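Local coordinates for protein dipicolinate synthase, B chain (Bacillus cereus, PDB 3MCU) that probably works with its partner subunit DpaA to oxidise dihydrodipicolinate to dipicolinate, with NADP+ as hydride acceptor, during sporulation, at residues I90-N103 and L126-N140. Sequence-based numbering, arbitrary orientation.
Sequences IAPLTGNSMSKFAN and LAVSTNDALGLNGVN. With PO4 (phosphate ion), chain J.
The amide of Asn137 presses against the first turn of helix 95-102: its ND2 donates to Gly95 O (3.2 Å, N-H...O 170°), with the acceptor close to the amide plane but the donor above the carbonyl plane, on the face opposite the helical Ser99 N. The same ND2 also donates to Asp132 OD1, which Thr130 OG1 meets from the other face of the carboxylate. Asn140 ND2 grips Asn137 OD1, so both ends of the Asn137 amide are fixed. Met98, present as selenomethionine, runs straight out from the helix (chi1 178°), then bends at chi3, bringing CE 3.4 Å from Asn137 CG and SE 3.8 Å from Val128 CG1. Thr130 OG1 lies 3.3 Å from Gly95 CA, a fit that relies on the glycine having no side chain. Toward the start of the segments, Leu126 is a fork: CD2 lies beside Ile90 CD1 (3.6 Å), and CD1 sits in the plane of the Phe101 ring, at its CD2-CE2 edge. Strands 87-94 and 124-130 run parallel, joined by Ala127 N to Ile90 O (3.0 Å) and Leu93 N to Ala127 O, with a bulge at cis-Pro92. Ser99 OG bonds Asn103 O of a neighbouring subunit, and Thr130 OG1 also bonds its Lys115 NZ. Thr94 N-caps helix 95-102, OG1 accepting from Ser97 N and donating to a phosphate, probably from the crystallisation liquor, that Asn96 ND2, Gly14 N and Ser41 OG also bind. The linked amides and carboxylate thus tie the 131-137 loop to a helix whose N-terminus, in this Flavoprotein family member, is consistent with an anion-binding pocket.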
# COMPACT_ATOMS: atom_id res chain seq x y z
N ILE D 90 1.68 11.00 21.77
CA ILE D 90 2.60 11.79 20.95
C ILE D 90 1.90 13.07 20.52
O ILE D 90 0.85 13.04 19.87
CB ILE D 90 3.07 11.03 19.69
CG1 ILE D 90 3.61 9.63 20.05
CG2 ILE D 90 4.12 11.86 18.93
CD1 ILE D 90 4.01 8.80 18.80
N ALA D 91 2.45 14.21 20.89
CA ALA D 91 1.76 15.46 20.66
C ALA D 91 2.71 16.63 20.87
O ALA D 91 3.23 16.82 21.96
CB ALA D 91 0.55 15.57 21.60
N PRO D 92 2.94 17.42 19.81
CA PRO D 92 2.37 17.19 18.48
C PRO D 92 3.02 16.04 17.73
O PRO D 92 4.16 15.66 18.00
CB PRO D 92 2.66 18.51 17.74
CG PRO D 92 3.89 19.03 18.39
CD PRO D 92 3.78 18.63 19.85
N LEU D 93 2.28 15.48 16.78
CA LEU D 93 2.80 14.45 15.91
C LEU D 93 2.99 15.08 14.53
O LEU D 93 2.02 15.43 13.86
CB LEU D 93 1.79 13.31 15.82
CG LEU D 93 2.19 11.91 15.36
CD1 LEU D 93 1.44 11.50 14.12
CD2 LEU D 93 3.69 11.75 15.20
N THR D 94 4.24 15.24 14.12
CA THR D 94 4.54 15.83 12.82
C THR D 94 4.21 14.87 11.69
O THR D 94 4.05 13.68 11.92
CB THR D 94 6.02 16.27 12.70
OG1 THR D 94 6.87 15.12 12.83
CG2 THR D 94 6.38 17.30 13.77
N GLY D 95 4.08 15.40 10.49
CA GLY D 95 3.88 14.57 9.32
C GLY D 95 5.03 13.58 9.15
O GLY D 95 4.81 12.40 8.88
N ASN D 96 6.25 14.05 9.35
CA ASN D 96 7.41 13.18 9.23
C ASN D 96 7.34 11.97 10.17
O ASN D 96 7.57 10.83 9.75
CB ASN D 96 8.72 13.96 9.41
CG ASN D 96 9.95 13.09 9.19
OD1 ASN D 96 10.16 12.54 8.10
ND2 ASN D 96 10.77 12.96 10.22
N SER D 97 7.03 12.22 11.45
CA SER D 97 6.95 11.14 12.44
C SER D 97 5.72 10.25 12.24
O SER D 97 5.76 9.06 12.48
CB SER D 97 6.94 11.70 13.87
OG SER D 97 8.12 12.43 14.16
N MSE D 98 4.61 10.84 11.80
CA MSE D 98 3.41 10.07 11.49
C MSE D 98 3.66 9.06 10.36
O MSE D 98 3.21 7.91 10.42
CB MSE D 98 2.27 11.01 11.08
CG MSE D 98 1.01 10.24 10.71
SE MSE D 98 -0.59 11.35 10.60
CE MSE D 98 -0.23 12.19 8.87
N SER D 99 4.36 9.50 9.33
CA SER D 99 4.73 8.63 8.23
C SER D 99 5.63 7.52 8.73
O SER D 99 5.43 6.35 8.39
CB SER D 99 5.45 9.43 7.15
OG SER D 99 6.00 8.55 6.18
N LYS D 100 6.63 7.87 9.53
CA LYS D 100 7.54 6.87 10.07
C LYS D 100 6.81 5.87 10.99
O LYS D 100 7.00 4.65 10.88
CB LYS D 100 8.72 7.54 10.78
CG LYS D 100 9.80 8.09 9.82
CD LYS D 100 10.78 9.04 10.52
CE LYS D 100 12.00 9.30 9.63
NZ LYS D 100 12.60 10.66 9.81
N PHE D 101 5.98 6.39 11.90
CA PHE D 101 5.14 5.54 12.75
C PHE D 101 4.31 4.57 11.90
O PHE D 101 4.34 3.36 12.13
CB PHE D 101 4.23 6.40 13.64
CG PHE D 101 3.54 5.62 14.74
CD1 PHE D 101 4.18 4.58 15.38
CD2 PHE D 101 2.26 5.95 15.14
CE1 PHE D 101 3.55 3.87 16.37
CE2 PHE D 101 1.63 5.26 16.14
CZ PHE D 101 2.27 4.22 16.76
N ALA D 102 3.58 5.09 10.91
CA ALA D 102 2.71 4.24 10.08
C ALA D 102 3.48 3.14 9.38
O ALA D 102 2.94 2.07 9.11
CB ALA D 102 1.97 5.05 9.04
N ASN D 103 4.74 3.40 9.07
CA ASN D 103 5.57 2.43 8.38
C ASN D 103 6.42 1.57 9.32
O ASN D 103 7.19 0.73 8.87
CB ASN D 103 6.45 3.12 7.33
CG ASN D 103 5.65 3.62 6.15
OD1 ASN D 103 5.53 4.83 5.92
ND2 ASN D 103 5.05 2.70 5.40
N LEU D 126 -2.42 9.80 19.43
CA LEU D 126 -1.71 10.67 18.51
C LEU D 126 -2.47 11.99 18.32
O LEU D 126 -3.68 11.96 18.12
CB LEU D 126 -1.59 9.98 17.14
CG LEU D 126 -0.84 8.65 17.05
CD1 LEU D 126 -0.89 8.07 15.63
CD2 LEU D 126 0.61 8.87 17.50
N ALA D 127 -1.77 13.12 18.34
CA ALA D 127 -2.33 14.42 17.93
C ALA D 127 -1.67 14.93 16.65
O ALA D 127 -0.62 15.57 16.69
CB ALA D 127 -2.19 15.48 19.03
N VAL D 128 -2.32 14.66 15.52
CA VAL D 128 -1.76 15.02 14.24
C VAL D 128 -1.63 16.52 14.04
O VAL D 128 -2.41 17.31 14.58
CB VAL D 128 -2.58 14.43 13.09
CG1 VAL D 128 -2.72 12.93 13.29
CG2 VAL D 128 -3.95 15.07 13.04
N SER D 129 -0.62 16.87 13.26
CA SER D 129 -0.38 18.23 12.80
C SER D 129 0.55 18.22 11.59
O SER D 129 1.77 18.23 11.73
CB SER D 129 0.29 19.05 13.90
OG SER D 129 0.63 20.33 13.39
N THR D 130 -0.02 18.20 10.39
CA THR D 130 0.79 18.24 9.20
C THR D 130 0.02 18.90 8.07
O THR D 130 -1.19 18.71 7.95
CB THR D 130 1.29 16.82 8.80
OG1 THR D 130 2.19 16.92 7.69
CG2 THR D 130 0.13 15.91 8.43
N ASN D 131 0.73 19.67 7.23
CA ASN D 131 0.10 20.38 6.12
C ASN D 131 -0.11 19.50 4.88
O ASN D 131 -0.61 19.97 3.86
CB ASN D 131 0.90 21.66 5.75
CG ASN D 131 2.25 21.36 5.09
OD1 ASN D 131 2.42 20.32 4.45
ND2 ASN D 131 3.20 22.27 5.24
N ASP D 132 0.27 18.22 4.98
CA ASP D 132 0.03 17.27 3.88
C ASP D 132 -0.90 16.13 4.26
O ASP D 132 -0.91 15.09 3.59
CB ASP D 132 1.34 16.71 3.29
CG ASP D 132 2.21 15.95 4.31
OD1 ASP D 132 1.79 15.73 5.47
OD2 ASP D 132 3.35 15.58 3.95
N ALA D 133 -1.68 16.32 5.32
CA ALA D 133 -2.57 15.28 5.81
C ALA D 133 -3.57 14.78 4.75
O ALA D 133 -3.91 13.60 4.75
CB ALA D 133 -3.30 15.73 7.07
N LEU D 134 -4.05 15.67 3.88
CA LEU D 134 -4.98 15.28 2.82
C LEU D 134 -4.27 15.19 1.48
O LEU D 134 -4.90 15.13 0.43
CB LEU D 134 -6.15 16.26 2.70
CG LEU D 134 -7.13 16.49 3.86
CD1 LEU D 134 -7.99 17.74 3.57
CD2 LEU D 134 -8.01 15.26 4.15
N GLY D 135 -2.94 15.22 1.52
CA GLY D 135 -2.15 14.95 0.34
C GLY D 135 -1.51 13.58 0.50
O GLY D 135 -2.20 12.60 0.78
N LEU D 136 -0.19 13.53 0.37
CA LEU D 136 0.53 12.27 0.47
C LEU D 136 0.47 11.59 1.85
O LEU D 136 0.70 10.39 1.95
CB LEU D 136 1.99 12.46 0.07
CG LEU D 136 2.29 12.53 -1.42
CD1 LEU D 136 3.74 12.95 -1.64
CD2 LEU D 136 1.98 11.19 -2.09
N ASN D 137 0.18 12.35 2.91
CA ASN D 137 0.23 11.75 4.23
C ASN D 137 -1.09 11.08 4.61
O ASN D 137 -1.17 10.39 5.62
CB ASN D 137 0.69 12.76 5.28
CG ASN D 137 1.81 12.22 6.17
OD1 ASN D 137 1.95 11.00 6.34
ND2 ASN D 137 2.61 13.12 6.74
N GLY D 138 -2.11 11.28 3.78
CA GLY D 138 -3.45 10.80 4.06
C GLY D 138 -3.55 9.31 4.32
O GLY D 138 -4.23 8.85 5.28
N VAL D 139 -2.89 8.55 3.46
CA VAL D 139 -2.88 7.09 3.54
C VAL D 139 -2.17 6.63 4.80
O VAL D 139 -2.52 5.60 5.37
CB VAL D 139 -2.20 6.47 2.30
CG1 VAL D 139 -1.98 4.98 2.50
CG2 VAL D 139 -3.06 6.69 1.08
N ASN D 140 -1.21 7.40 5.28
CA ASN D 140 -0.54 7.05 6.53
C ASN D 140 -1.44 7.28 7.72
O ASN D 140 -1.52 6.45 8.63
CB ASN D 140 0.76 7.84 6.67
CG ASN D 140 1.84 7.34 5.70
OD1 ASN D 140 1.93 6.14 5.43
ND2 ASN D 140 2.65 8.26 5.19
P PO4 J . 10.60 14.71 13.66
O1 PO4 J . 10.57 14.69 15.18
O2 PO4 J . 9.75 15.83 13.10
O3 PO4 J . 12.04 14.87 13.22
O4 PO4 J . 10.06 13.43 13.10
O HOH W 1 4.36 18.75 9.87